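Local atomic coordinates of Non-heme chloroperoxidase CPO-A1 (Streptomyces aureofaciens, PDB entry 1A8Q), a protein that can brominate and may be a chlorinating enzyme of 7-chlorotetracycline biosynthesis, working as a cofactor-free haloperoxidase. Residues His107-Gly110 with Arg111-Ser114. Numbering follows the deposited sequence.
Sequences HGTG and RLRS
L112 folds back over T109 in a type I beta turn, T109 to L112, the tight corner by which this alpha/beta hydrolase fold passes from helix 96-107 into strand 112-118 of its central sheet. One backbone bond closes it: L112 N donates to T109 O across 2.9 Å, nearly straight at 160° about the hydrogen. The donor sits well above the carbonyl plane, 58° out of it. G110 and R111 fill the two middle positions of the turn. Just before it, G108 leaves the helix with a positive phi and swings the chain toward the corner.

The side chain of L112 packs against T109 from its root outward. L112 CB lies 3.7 Å from T109 O. A chi1 of -47° sets CG anti to the carbonyl carbon, beside the backbone N, which turns the branch back toward T109: L112 CG comes to 4.1 Å from T109 CA, and L112 CD1 meets the methyl CG2 of T109 at 4.2 Å. This small greasy patch continues into the protein, where both side chains reach V104 of the preceding helix and I213. On T109 the hydroxyl is engaged separately, hydrogen-bonded to D212.

R111 meets G110 through the root of its side chain, CB lying 3.7 Å from G110 C with CG a little farther off. From CG to NE the chain runs extended and away, touching Y103 and L80, and delivers the guanidinium to D84 and L85: NH1 makes a salt bridge with the carboxylate of D84 and a hydrogen bond to L85 O. The corner lies at the surface, away from the catalytic triad, and a water bridges G108 and R111: it donates to G108 O at 2.8 Å and accepts from R111 N at 3.0 Å.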
ATOM      1  N   HIS A 107      14.253  -9.203   5.963  1.00 14.54           N
ATOM      2  CA  HIS A 107      14.093  -9.636   7.331  1.00 14.34           C
ATOM      3  C   HIS A 107      13.465 -11.014   7.502  1.00 14.62           C
ATOM      4  O   HIS A 107      13.441 -11.527   8.631  1.00 18.47           O
ATOM      5  CB  HIS A 107      13.175  -8.582   8.030  1.00 14.04           C
ATOM      6  CG  HIS A 107      13.876  -7.240   7.986  1.00 13.94           C
ATOM      7  ND1 HIS A 107      14.990  -7.029   8.768  1.00 15.15           N
ATOM      8  CD2 HIS A 107      13.652  -6.094   7.309  1.00 12.43           C
ATOM      9  CE1 HIS A 107      15.450  -5.781   8.575  1.00 14.55           C
ATOM     10  NE2 HIS A 107      14.642  -5.218   7.694  1.00 14.09           N
ATOM     11  N   GLY A 108      12.930 -11.579   6.434  1.00 13.08           N
ATOM     12  CA  GLY A 108      12.320 -12.909   6.489  1.00 16.45           C
ATOM     13  C   GLY A 108      10.914 -12.916   7.066  1.00 17.01           C
ATOM     14  O   GLY A 108      10.300 -11.871   7.323  1.00 16.08           O
ATOM     15  N   THR A 109      10.362 -14.126   7.256  1.00 15.74           N
ATOM     16  CA  THR A 109       8.980 -14.276   7.679  1.00 15.00           C
ATOM     17  C   THR A 109       8.802 -14.822   9.087  1.00 15.47           C
ATOM     18  O   THR A 109       7.670 -15.201   9.455  1.00 15.63           O
ATOM     19  CB  THR A 109       8.219 -15.206   6.713  1.00 17.04           C
ATOM     20  OG1 THR A 109       8.935 -16.477   6.682  1.00 17.06           O
ATOM     21  CG2 THR A 109       8.159 -14.616   5.320  1.00 16.77           C
ATOM     22  N   GLY A 110       9.822 -14.725   9.927  1.00 15.56           N
ATOM     23  CA  GLY A 110       9.739 -15.289  11.276  1.00 16.59           C
ATOM     24  C   GLY A 110       8.645 -14.696  12.146  1.00 16.73           C
ATOM     25  O   GLY A 110       8.016 -15.406  12.946  1.00 16.75           O
ATOM     26  N   ARG A 111       8.343 -13.405  11.962  1.00 14.96           N
ATOM     27  CA  ARG A 111       7.284 -12.776  12.759  1.00 15.78           C
ATOM     28  C   ARG A 111       5.933 -12.832  12.075  1.00 15.62           C
ATOM     29  O   ARG A 111       4.942 -12.290  12.608  1.00 17.47           O
ATOM     30  CB  ARG A 111       7.623 -11.277  12.954  1.00 16.46           C
ATOM     31  CG  ARG A 111       8.772 -10.987  13.873  1.00 17.31           C
ATOM     32  CD  ARG A 111       8.978  -9.474  14.074  1.00 17.89           C
ATOM     33  NE  ARG A 111      10.058  -9.254  15.025  1.00 19.09           N
ATOM     34  CZ  ARG A 111      10.034  -9.295  16.335  1.00 19.92           C
ATOM     35  NH1 ARG A 111       8.926  -9.523  17.013  1.00 20.60           N
ATOM     36  NH2 ARG A 111      11.180  -9.052  16.973  1.00 22.21           N
ATOM     37  N   LEU A 112       5.850 -13.422  10.891  1.00 13.56           N
ATOM     38  CA  LEU A 112       4.642 -13.311  10.103  1.00 13.10           C
ATOM     39  C   LEU A 112       3.832 -14.597   9.998  1.00 16.08           C
ATOM     40  O   LEU A 112       4.370 -15.705   9.879  1.00 17.86           O
ATOM     41  CB  LEU A 112       4.932 -12.872   8.651  1.00 13.74           C
ATOM     42  CG  LEU A 112       5.886 -11.680   8.462  1.00 15.27           C
ATOM     43  CD1 LEU A 112       6.046 -11.363   6.985  1.00 16.08           C
ATOM     44  CD2 LEU A 112       5.320 -10.474   9.224  1.00 15.84           C
ATOM     45  N   ARG A 113       2.534 -14.402   9.956  1.00 13.32           N
ATOM     46  CA  ARG A 113       1.597 -15.491   9.696  1.00 14.61           C
ATOM     47  C   ARG A 113       1.187 -15.503   8.242  1.00 15.62           C
ATOM     48  O   ARG A 113       1.104 -16.581   7.616  1.00 14.13           O
ATOM     49  CB  ARG A 113       0.337 -15.309  10.559  1.00 17.30           C
ATOM     50  CG  ARG A 113      -0.670 -16.433  10.236  1.00 23.20           C
ATOM     51  CD  ARG A 113      -1.703 -16.373  11.356  1.00 28.33           C
ATOM     52  NE  ARG A 113      -2.423 -17.596  11.521  1.00 31.69           N
ATOM     53  CZ  ARG A 113      -2.974 -18.046  12.639  1.00 33.18           C
ATOM     54  NH1 ARG A 113      -2.886 -17.397  13.787  1.00 33.70           N
ATOM     55  NH2 ARG A 113      -3.580 -19.226  12.536  1.00 35.28           N
ATOM     56  N   SER A 114       0.825 -14.342   7.686  1.00 12.19           N
ATOM     57  CA  SER A 114       0.274 -14.290   6.341  1.00 10.75           C
ATOM     58  C   SER A 114       0.376 -12.838   5.800  1.00 10.87           C
ATOM     59  O   SER A 114       0.780 -11.966   6.561  1.00 11.58           O
ATOM     60  CB  SER A 114      -1.187 -14.749   6.287  1.00 11.07           C
ATOM     61  OG  SER A 114      -1.937 -13.989   7.271  1.00 12.24           O
TER
HETATM   62  O   HOH W   1       9.557 -11.449   9.987  1.00 18.38           O